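Local coordinates for protein UDP-galactopyranose mutase (Deinococcus radiodurans, PDB 3HDQ) that probably interconverts UDP-galactopyranose and UDP-galactofuranose as a flavoenzyme, holding FAD and the sugar nucleotide in neighbouring pockets, at residues A[109-122]-A[290-302]. Residues are numbered along the deposited sequence; the frame is centred on the assembly and turned at random.
Sequences HRVLASVDGQLLPI and LPTGTVNYPNDYA. With GDU (galactose-uridine-5'-diphosphate), chain K.
His109 meets Thr294 at the edge of its imidazole: Thr294 OG1 lies in the ring plane, 3.3 Å from His109 CE1. The ring reaches this place because CG stands anti to the backbone N (chi1 -171°), and Tyr107 OH is hydrogen-bonded to ND1. NE2 is then left for the substrate, hydrogen-bonding O6' of the galactose at 3.2 Å, while Thr294 OG1 adds a weak bond to the same hydroxyl and has a firmer partner in Ser307. With an alanine here in place of His109, O6' would probably keep only the weak Thr294 bond from these two segments, Tyr107 OH would lose its imidazole partner, and a gap would open beside Gly293, whose CA packs against CE1. Further along the same side, Asn296 crosses Val111 obliquely, its amide lying against Val111 CG1 (OD1 to CG1 3.7 Å). Asn296 ND2 donates to uracil O4 of the substrate at 3.1 Å, and Ile122 CG2 packs across that amide nitrogen. On the other face, Leu119 spreads its two methyls over separate partners at about a right angle, CD1 on Pro291 CG and CD2 on Val295 CG1 (3.9 Å). Past the end of strand 294-296, Tyr297 CD2 meets Ser114 CB at 3.6 Å, and Pro298 CG fits against Val115 CG2. Water bridges Ser114 O to Asp300 OD1 and Asn299 N. Between the two faces the strands run parallel: Leu112 N donates to Thr294 O, Leu112 O accepts from Asn296 N at 2.8 Å, and Ser114 N donates to Asn296 O. Strand 111-115, paired on its far side with 118-122 in a hairpin closed by a type I' turn from Val115 to Gln118, thus joins 294-296 within the mixed six-stranded sheet, whose face bearing Thr294 and Asn296, together with His109 just before strand 111-115, forms part of the wall of the UDP-galactopyranose pocket, touching both galactose and uracil.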
ATOM      1  N   HIS A 109     -14.490 -21.526  -0.464  1.00 26.17           N
ATOM      2  CA  HIS A 109     -14.070 -21.529  -1.870  1.00 24.95           C
ATOM      3  C   HIS A 109     -14.592 -22.767  -2.598  1.00 23.74           C
ATOM      4  O   HIS A 109     -14.610 -23.858  -2.044  1.00 23.95           O
ATOM      5  CB  HIS A 109     -12.529 -21.494  -1.898  1.00 25.04           C
ATOM      6  CG  HIS A 109     -11.911 -21.288  -3.253  1.00 21.17           C
ATOM      7  ND1 HIS A 109     -12.186 -20.198  -4.049  1.00 26.94           N
ATOM      8  CD2 HIS A 109     -10.959 -21.998  -3.909  1.00 24.88           C
ATOM      9  CE1 HIS A 109     -11.461 -20.263  -5.155  1.00 23.07           C
ATOM     10  NE2 HIS A 109     -10.702 -21.344  -5.091  1.00 25.75           N
ATOM     11  N   ARG A 110     -15.014 -22.588  -3.842  1.00 23.66           N
ATOM     12  CA  ARG A 110     -15.477 -23.699  -4.658  1.00 23.30           C
ATOM     13  C   ARG A 110     -14.839 -23.629  -6.028  1.00 25.58           C
ATOM     14  O   ARG A 110     -14.778 -22.566  -6.650  1.00 25.83           O
ATOM     15  CB  ARG A 110     -17.000 -23.711  -4.774  1.00 21.46           C
ATOM     16  CG  ARG A 110     -17.683 -24.097  -3.470  1.00 28.26           C
ATOM     17  CD  ARG A 110     -19.180 -23.963  -3.569  1.00 24.51           C
ATOM     18  NE  ARG A 110     -19.872 -24.650  -2.485  1.00 28.33           N
ATOM     19  CZ  ARG A 110     -20.269 -24.083  -1.353  1.00 23.47           C
ATOM     20  NH1 ARG A 110     -20.020 -22.805  -1.121  1.00 31.25           N
ATOM     21  NH2 ARG A 110     -20.902 -24.804  -0.442  1.00 21.68           N
ATOM     22  N   VAL A 111     -14.343 -24.775  -6.479  1.00 24.79           N
ATOM     23  CA  VAL A 111     -13.634 -24.864  -7.740  1.00 25.43           C
ATOM     24  C   VAL A 111     -14.366 -25.805  -8.694  1.00 23.33           C
ATOM     25  O   VAL A 111     -14.877 -26.853  -8.284  1.00 19.66           O
ATOM     26  CB  VAL A 111     -12.198 -25.368  -7.518  1.00 28.45           C
ATOM     27  CG1 VAL A 111     -11.420 -25.412  -8.850  1.00 20.84           C
ATOM     28  CG2 VAL A 111     -11.485 -24.511  -6.450  1.00 21.75           C
ATOM     29  N   LEU A 112     -14.426 -25.415  -9.960  1.00 19.96           N
ATOM     30  CA  LEU A 112     -14.993 -26.260 -10.992  1.00 21.79           C
ATOM     31  C   LEU A 112     -13.899 -26.653 -11.977  1.00 24.85           C
ATOM     32  O   LEU A 112     -13.066 -25.829 -12.348  1.00 26.15           O
ATOM     33  CB  LEU A 112     -16.126 -25.532 -11.712  1.00 24.15           C
ATOM     34  CG  LEU A 112     -17.606 -25.801 -11.412  1.00 30.29           C
ATOM     35  CD1 LEU A 112     -17.856 -26.366 -10.034  1.00 25.67           C
ATOM     36  CD2 LEU A 112     -18.416 -24.518 -11.620  1.00 26.39           C
ATOM     37  N   ALA A 113     -13.883 -27.914 -12.391  1.00 22.84           N
ATOM     38  CA  ALA A 113     -12.915 -28.356 -13.389  1.00 26.94           C
ATOM     39  C   ALA A 113     -13.581 -28.479 -14.750  1.00 25.30           C
ATOM     40  O   ALA A 113     -14.672 -29.030 -14.866  1.00 25.88           O
ATOM     41  CB  ALA A 113     -12.284 -29.682 -12.981  1.00 22.53           C
ATOM     42  N   SER A 114     -12.918 -27.954 -15.773  1.00 27.38           N
ATOM     43  CA  SER A 114     -13.417 -28.039 -17.135  1.00 26.18           C
ATOM     44  C   SER A 114     -12.969 -29.351 -17.776  1.00 28.93           C
ATOM     45  O   SER A 114     -11.795 -29.541 -18.099  1.00 27.75           O
ATOM     46  CB  SER A 114     -12.943 -26.840 -17.948  1.00 26.32           C
ATOM     47  OG  SER A 114     -13.369 -26.945 -19.290  1.00 30.22           O
ATOM     48  N   VAL A 115     -13.920 -30.260 -17.941  1.00 27.51           N
ATOM     49  CA  VAL A 115     -13.639 -31.606 -18.419  1.00 26.52           C
ATOM     50  C   VAL A 115     -14.788 -32.017 -19.320  1.00 31.18           C
ATOM     51  O   VAL A 115     -15.953 -31.868 -18.944  1.00 32.46           O
ATOM     52  CB  VAL A 115     -13.558 -32.587 -17.228  1.00 32.95           C
ATOM     53  CG1 VAL A 115     -13.705 -34.031 -17.695  1.00 32.31           C
ATOM     54  CG2 VAL A 115     -12.255 -32.386 -16.459  1.00 30.07           C
ATOM     55  N   ASP A 116     -14.472 -32.514 -20.509  1.00 29.66           N
ATOM     56  CA  ASP A 116     -15.510 -32.881 -21.470  1.00 31.42           C
ATOM     57  C   ASP A 116     -16.504 -31.733 -21.691  1.00 31.18           C
ATOM     58  O   ASP A 116     -17.704 -31.959 -21.816  1.00 29.03           O
ATOM     59  CB  ASP A 116     -16.269 -34.139 -21.003  1.00 34.74           C
ATOM     60  CG  ASP A 116     -15.418 -35.408 -21.049  1.00 32.47           C
ATOM     61  OD1 ASP A 116     -14.280 -35.346 -21.559  1.00 31.52           O
ATOM     62  OD2 ASP A 116     -15.895 -36.466 -20.577  1.00 29.53           O
ATOM     63  N   GLY A 117     -16.006 -30.504 -21.726  1.00 34.44           N
ATOM     64  CA  GLY A 117     -16.844 -29.349 -22.006  1.00 32.43           C
ATOM     65  C   GLY A 117     -17.903 -29.039 -20.959  1.00 29.96           C
ATOM     66  O   GLY A 117     -18.828 -28.271 -21.212  1.00 31.49           O
ATOM     67  N   GLN A 118     -17.771 -29.637 -19.785  1.00 29.01           N
ATOM     68  CA  GLN A 118     -18.652 -29.336 -18.668  1.00 28.61           C
ATOM     69  C   GLN A 118     -17.841 -28.760 -17.522  1.00 29.98           C
ATOM     70  O   GLN A 118     -16.639 -29.010 -17.421  1.00 30.20           O
ATOM     71  CB  GLN A 118     -19.308 -30.615 -18.153  1.00 30.83           C
ATOM     72  CG  GLN A 118     -20.124 -31.372 -19.156  1.00 32.31           C
ATOM     73  CD  GLN A 118     -20.302 -32.823 -18.738  1.00 36.95           C
ATOM     74  OE1 GLN A 118     -19.648 -33.712 -19.279  1.00 34.26           O
ATOM     75  NE2 GLN A 118     -21.158 -33.062 -17.749  1.00 31.51           N
ATOM     76  N   LEU A 119     -18.509 -28.027 -16.635  1.00 34.81           N
ATOM     77  CA  LEU A 119     -17.884 -27.566 -15.397  1.00 31.63           C
ATOM     78  C   LEU A 119     -18.311 -28.453 -14.232  1.00 29.18           C
ATOM     79  O   LEU A 119     -19.466 -28.440 -13.809  1.00 30.82           O
ATOM     80  CB  LEU A 119     -18.214 -26.097 -15.133  1.00 33.48           C
ATOM     81  CG  LEU A 119     -17.676 -25.166 -16.219  1.00 32.24           C
ATOM     82  CD1 LEU A 119     -18.118 -23.720 -15.976  1.00 32.30           C
ATOM     83  CD2 LEU A 119     -16.153 -25.274 -16.302  1.00 25.09           C
ATOM     84  N   LEU A 120     -17.360 -29.228 -13.727  1.00 26.82           N
ATOM     85  CA  LEU A 120     -17.639 -30.271 -12.753  1.00 24.68           C
ATOM     86  C   LEU A 120     -16.877 -30.026 -11.466  1.00 20.71           C
ATOM     87  O   LEU A 120     -15.755 -29.554 -11.503  1.00 25.61           O
ATOM     88  CB  LEU A 120     -17.227 -31.629 -13.345  1.00 25.09           C
ATOM     89  CG  LEU A 120     -18.282 -32.514 -14.021  1.00 31.11           C
ATOM     90  CD1 LEU A 120     -19.496 -31.710 -14.466  1.00 29.37           C
ATOM     91  CD2 LEU A 120     -17.663 -33.283 -15.187  1.00 26.42           C
ATOM     92  N   PRO A 121     -17.471 -30.384 -10.318  1.00 26.78           N
ATOM     93  CA  PRO A 121     -16.789 -30.188  -9.038  1.00 25.40           C
ATOM     94  C   PRO A 121     -15.463 -30.943  -8.956  1.00 28.52           C
ATOM     95  O   PRO A 121     -15.382 -32.123  -9.321  1.00 26.66           O
ATOM     96  CB  PRO A 121     -17.775 -30.774  -8.015  1.00 26.88           C
ATOM     97  CG  PRO A 121     -19.091 -30.802  -8.710  1.00 24.48           C
ATOM     98  CD  PRO A 121     -18.794 -31.012 -10.152  1.00 27.01           C
ATOM     99  N   ILE A 122     -14.434 -30.243  -8.495  1.00 24.99           N
ATOM    100  CA  ILE A 122     -13.195 -30.858  -8.027  1.00 25.59           C
ATOM    101  C   ILE A 122     -13.005 -30.250  -6.647  1.00 24.94           C
ATOM    102  O   ILE A 122     -13.178 -29.042  -6.487  1.00 26.47           O
ATOM    103  CB  ILE A 122     -12.000 -30.523  -8.962  1.00 24.93           C
ATOM    104  CG1 ILE A 122     -10.708 -31.159  -8.457  1.00 26.59           C
ATOM    105  CG2 ILE A 122     -11.819 -29.017  -9.115  1.00 25.48           C
ATOM    106  CD1 ILE A 122     -10.489 -32.560  -8.962  1.00 28.16           C
ATOM    107  N   LEU A 290     -17.111 -15.520 -14.139  1.00 26.57           N
ATOM    108  CA  LEU A 290     -17.069 -16.950 -13.858  1.00 27.87           C
ATOM    109  C   LEU A 290     -18.199 -17.317 -12.924  1.00 29.32           C
ATOM    110  O   LEU A 290     -18.693 -16.466 -12.191  1.00 28.54           O
ATOM    111  CB  LEU A 290     -15.740 -17.350 -13.198  1.00 23.54           C
ATOM    112  CG  LEU A 290     -14.408 -16.969 -13.850  1.00 33.62           C
ATOM    113  CD1 LEU A 290     -13.213 -17.507 -13.033  1.00 26.40           C
ATOM    114  CD2 LEU A 290     -14.334 -17.476 -15.269  1.00 27.59           C
ATOM    115  N   PRO A 291     -18.598 -18.595 -12.934  1.00 29.57           N
ATOM    116  CA  PRO A 291     -19.606 -19.107 -12.001  1.00 28.16           C
ATOM    117  C   PRO A 291     -19.082 -19.381 -10.584  1.00 30.13           C
ATOM    118  O   PRO A 291     -19.902 -19.399  -9.679  1.00 31.20           O
ATOM    119  CB  PRO A 291     -20.080 -20.406 -12.667  1.00 33.16           C
ATOM    120  CG  PRO A 291     -18.956 -20.823 -13.557  1.00 31.34           C
ATOM    121  CD  PRO A 291     -18.217 -19.581 -13.962  1.00 32.98           C
ATOM    122  N   THR A 292     -17.781 -19.599 -10.385  1.00 29.83           N
ATOM    123  CA  THR A 292     -17.215 -19.734  -9.024  1.00 28.51           C
ATOM    124  C   THR A 292     -15.905 -18.986  -8.942  1.00 27.45           C
ATOM    125  O   THR A 292     -15.464 -18.403  -9.928  1.00 28.15           O
ATOM    126  CB  THR A 292     -16.833 -21.184  -8.632  1.00 23.36           C
ATOM    127  OG1 THR A 292     -16.283 -21.860  -9.774  1.00 28.67           O
ATOM    128  CG2 THR A 292     -17.990 -21.947  -8.094  1.00 27.12           C
ATOM    129  N   GLY A 293     -15.255 -19.071  -7.780  1.00 26.98           N
ATOM    130  CA  GLY A 293     -13.963 -18.437  -7.563  1.00 25.89           C
ATOM    131  C   GLY A 293     -12.880 -18.830  -8.551  1.00 24.66           C
ATOM    132  O   GLY A 293     -12.156 -17.977  -9.059  1.00 21.87           O
ATOM    133  N   THR A 294     -12.783 -20.125  -8.839  1.00 25.42           N
ATOM    134  CA  THR A 294     -11.741 -20.626  -9.723  1.00 21.15           C
ATOM    135  C   THR A 294     -12.257 -21.742 -10.625  1.00 27.19           C
ATOM    136  O   THR A 294     -12.954 -22.655 -10.168  1.00 27.84           O
ATOM    137  CB  THR A 294     -10.540 -21.165  -8.898  1.00 25.70           C
ATOM    138  OG1 THR A 294      -9.998 -20.112  -8.090  1.00 22.82           O
ATOM    139  CG2 THR A 294      -9.449 -21.718  -9.805  1.00 21.09           C
ATOM    140  N   VAL A 295     -11.910 -21.665 -11.907  1.00 24.56           N
ATOM    141  CA  VAL A 295     -12.142 -22.760 -12.834  1.00 24.77           C
ATOM    142  C   VAL A 295     -10.798 -23.378 -13.215  1.00 28.03           C
ATOM    143  O   VAL A 295      -9.915 -22.663 -13.704  1.00 26.29           O
ATOM    144  CB  VAL A 295     -12.828 -22.281 -14.142  1.00 25.93           C
ATOM    145  CG1 VAL A 295     -12.932 -23.434 -15.126  1.00 31.34           C
ATOM    146  CG2 VAL A 295     -14.190 -21.696 -13.869  1.00 22.05           C
ATOM    147  N   ASN A 296     -10.646 -24.690 -12.999  1.00 25.42           N
ATOM    148  CA  ASN A 296      -9.419 -25.411 -13.393  1.00 27.14           C
ATOM    149  C   ASN A 296      -9.504 -25.957 -14.813  1.00 26.63           C
ATOM    150  O   ASN A 296     -10.587 -26.294 -15.286  1.00 25.39           O
ATOM    151  CB  ASN A 296      -9.095 -26.567 -12.428  1.00 19.39           C
ATOM    152  CG  ASN A 296      -8.572 -26.089 -11.080  1.00 24.84           C
ATOM    153  OD1 ASN A 296      -8.387 -24.887 -10.855  1.00 23.32           O
ATOM    154  ND2 ASN A 296      -8.335 -27.030 -10.172  1.00 22.86           N
ATOM    155  N   TYR A 297      -8.358 -26.063 -15.483  1.00 27.52           N
ATOM    156  CA  TYR A 297      -8.306 -26.581 -16.849  1.00 25.42           C
ATOM    157  C   TYR A 297      -7.296 -27.712 -16.993  1.00 27.14           C
ATOM    158  O   TYR A 297      -6.183 -27.494 -17.451  1.00 30.04           O
ATOM    159  CB  TYR A 297      -7.982 -25.459 -17.834  1.00 24.96           C
ATOM    160  CG  TYR A 297      -9.119 -24.482 -18.010  1.00 32.43           C
ATOM    161  CD1 TYR A 297      -9.161 -23.299 -17.286  1.00 27.37           C
ATOM    162  CD2 TYR A 297     -10.164 -24.750 -18.894  1.00 32.71           C
ATOM    163  CE1 TYR A 297     -10.210 -22.401 -17.442  1.00 30.80           C
ATOM    164  CE2 TYR A 297     -11.218 -23.852 -19.058  1.00 30.55           C
ATOM    165  CZ  TYR A 297     -11.230 -22.681 -18.331  1.00 33.74           C
ATOM    166  OH  TYR A 297     -12.269 -21.791 -18.481  1.00 43.56           O
ATOM    167  N   PRO A 298      -7.691 -28.935 -16.624  1.00 29.08           N
ATOM    168  CA  PRO A 298      -6.736 -30.044 -16.609  1.00 25.69           C
ATOM    169  C   PRO A 298      -6.283 -30.450 -18.004  1.00 32.37           C
ATOM    170  O   PRO A 298      -5.200 -31.023 -18.128  1.00 28.85           O
ATOM    171  CB  PRO A 298      -7.536 -31.200 -15.991  1.00 25.47           C
ATOM    172  CG  PRO A 298      -8.774 -30.597 -15.444  1.00 31.20           C
ATOM    173  CD  PRO A 298      -9.043 -29.363 -16.239  1.00 27.57           C
ATOM    174  N   ASN A 299      -7.094 -30.160 -19.024  1.00 29.67           N
ATOM    175  CA  ASN A 299      -6.919 -30.756 -20.351  1.00 27.70           C
ATOM    176  C   ASN A 299      -6.923 -29.759 -21.507  1.00 28.62           C
ATOM    177  O   ASN A 299      -6.978 -30.166 -22.662  1.00 30.57           O
ATOM    178  CB  ASN A 299      -8.027 -31.798 -20.600  1.00 23.98           C
ATOM    179  CG  ASN A 299      -8.098 -32.835 -19.506  1.00 26.55           C
ATOM    180  OD1 ASN A 299      -7.066 -33.293 -19.005  1.00 23.77           O
ATOM    181  ND2 ASN A 299      -9.314 -33.205 -19.112  1.00 26.13           N
ATOM    182  N   ASP A 300      -6.892 -28.463 -21.205  1.00 30.92           N
ATOM    183  CA  ASP A 300      -7.037 -27.433 -22.238  1.00 28.41           C
ATOM    184  C   ASP A 300      -6.213 -26.208 -21.912  1.00 24.23           C
ATOM    185  O   ASP A 300      -6.046 -25.877 -20.745  1.00 26.87           O
ATOM    186  CB  ASP A 300      -8.501 -27.002 -22.355  1.00 27.02           C
ATOM    187  CG  ASP A 300      -9.381 -28.093 -22.903  1.00 30.71           C
ATOM    188  OD1 ASP A 300     -10.085 -28.747 -22.115  1.00 31.17           O
ATOM    189  OD2 ASP A 300      -9.355 -28.316 -24.129  1.00 36.58           O
ATOM    190  N   TYR A 301      -5.716 -25.530 -22.942  1.00 23.61           N
ATOM    191  CA  TYR A 301      -5.070 -24.233 -22.758  1.00 26.52           C
ATOM    192  C   TYR A 301      -3.702 -24.347 -22.092  1.00 25.22           C
ATOM    193  O   TYR A 301      -3.377 -25.374 -21.492  1.00 26.32           O
ATOM    194  CB  TYR A 301      -5.973 -23.305 -21.932  1.00 27.18           C
ATOM    195  CG  TYR A 301      -7.303 -22.999 -22.584  1.00 26.16           C
ATOM    196  CD1 TYR A 301      -7.352 -22.314 -23.793  1.00 25.55           C
ATOM    197  CD2 TYR A 301      -8.504 -23.391 -22.000  1.00 26.90           C
ATOM    198  CE1 TYR A 301      -8.554 -22.028 -24.405  1.00 28.45           C
ATOM    199  CE2 TYR A 301      -9.731 -23.093 -22.609  1.00 27.37           C
ATOM    200  CZ  TYR A 301      -9.738 -22.412 -23.810  1.00 26.47           C
ATOM    201  OH  TYR A 301     -10.913 -22.104 -24.437  1.00 30.65           O
ATOM    202  N   ALA A 302      -2.907 -23.285 -22.191  1.00 29.70           N
ATOM    203  CA  ALA A 302      -1.573 -23.269 -21.578  1.00 26.54           C
ATOM    204  C   ALA A 302      -1.653 -22.934 -20.101  1.00 29.16           C
ATOM    205  O   ALA A 302      -0.751 -23.280 -19.338  1.00 31.51           O
ATOM    206  CB  ALA A 302      -0.659 -22.287 -22.299  1.00 23.78           C
TER
HETATM  207  N1  GDU K 500      -4.529 -31.266  -9.074  1.00 26.82           N
HETATM  208  C2  GDU K 500      -5.021 -31.613 -10.170  1.00 32.82           C
HETATM  209  N3  GDU K 500      -6.047 -31.331 -10.852  1.00 32.03           N
HETATM  210  C4  GDU K 500      -6.827 -30.403 -10.271  1.00 31.14           C
HETATM  211  C5  GDU K 500      -6.402 -29.866  -8.957  1.00 26.52           C
HETATM  212  C6  GDU K 500      -5.255 -30.320  -8.412  1.00 28.25           C
HETATM  213  O2  GDU K 500      -4.208 -32.572 -10.831  1.00 29.24           O
HETATM  214  O4  GDU K 500      -7.846 -29.993 -10.822  1.00 28.92           O
HETATM  215  C1D GDU K 500      -3.286 -31.758  -8.550  1.00 27.28           C
HETATM  216  C2D GDU K 500      -1.971 -31.131  -9.071  1.00 27.30           C
HETATM  217  O2D GDU K 500      -0.869 -32.028  -8.988  1.00 28.37           O
HETATM  218  C3D GDU K 500      -1.830 -29.956  -8.126  1.00 29.88           C
HETATM  219  C4D GDU K 500      -2.139 -30.672  -6.812  1.00 27.30           C
HETATM  220  O4D GDU K 500      -3.165 -31.620  -7.122  1.00 26.62           O
HETATM  221  O3D GDU K 500      -0.519 -29.400  -8.183  1.00 29.83           O
HETATM  222  C5D GDU K 500      -2.346 -29.786  -5.593  1.00 30.97           C
HETATM  223  O5D GDU K 500      -3.518 -29.015  -5.918  1.00 34.48           O
HETATM  224  PA  GDU K 500      -3.741 -27.529  -5.378  1.00 27.23           P
HETATM  225  O1A GDU K 500      -5.164 -27.163  -5.627  1.00 29.66           O
HETATM  226  O2A GDU K 500      -3.490 -27.533  -3.928  1.00 25.20           O
HETATM  227  O3A GDU K 500      -2.845 -26.502  -6.193  1.00 32.76           O
HETATM  228  PB  GDU K 500      -2.350 -25.128  -5.583  1.00 28.85           P
HETATM  229  O1B GDU K 500      -1.548 -24.586  -6.705  1.00 30.64           O
HETATM  230  O2B GDU K 500      -1.456 -25.198  -4.401  1.00 25.71           O
HETATM  231  O3B GDU K 500      -3.534 -24.074  -5.323  0.63 28.10           O
HETATM  232  C1' GDU K 500      -3.636 -22.874  -4.531  0.33 31.32           C
HETATM  233  C2' GDU K 500      -3.987 -23.261  -3.079  0.47 30.34           C
HETATM  234  C3' GDU K 500      -5.171 -24.250  -3.178  0.57 29.40           C
HETATM  235  C4' GDU K 500      -6.412 -23.454  -3.682  0.53 30.56           C
HETATM  236  C5' GDU K 500      -6.025 -22.711  -4.992  0.54 32.53           C
HETATM  237  C6' GDU K 500      -7.075 -21.656  -5.441  0.56 32.05           C
HETATM  238  O2' GDU K 500      -2.845 -23.789  -2.378  0.51 29.79           O
HETATM  239  O3' GDU K 500      -5.385 -24.860  -1.885  0.61 26.37           O
HETATM  240  O4' GDU K 500      -6.799 -22.529  -2.644  0.43 31.16           O
HETATM  241  O5' GDU K 500      -4.715 -22.086  -5.092  0.33 33.10           O
HETATM  242  O6' GDU K 500      -7.956 -22.152  -6.477  0.87 26.60           O
HETATM  243  O   HOH W   1     -15.942 -19.846  -5.158  1.00 30.93           O
HETATM  244  O   HOH W   2      -9.647 -28.720 -19.435  1.00 29.20           O
HETATM  245  O   HOH W   3     -11.920 -26.685 -21.541  1.00 30.19           O
HETATM  246  O   HOH W   4     -11.577 -32.660 -20.919  1.00 29.54           O
HETATM  247  O   HOH W   5     -13.143 -29.649 -21.309  1.00 33.28           O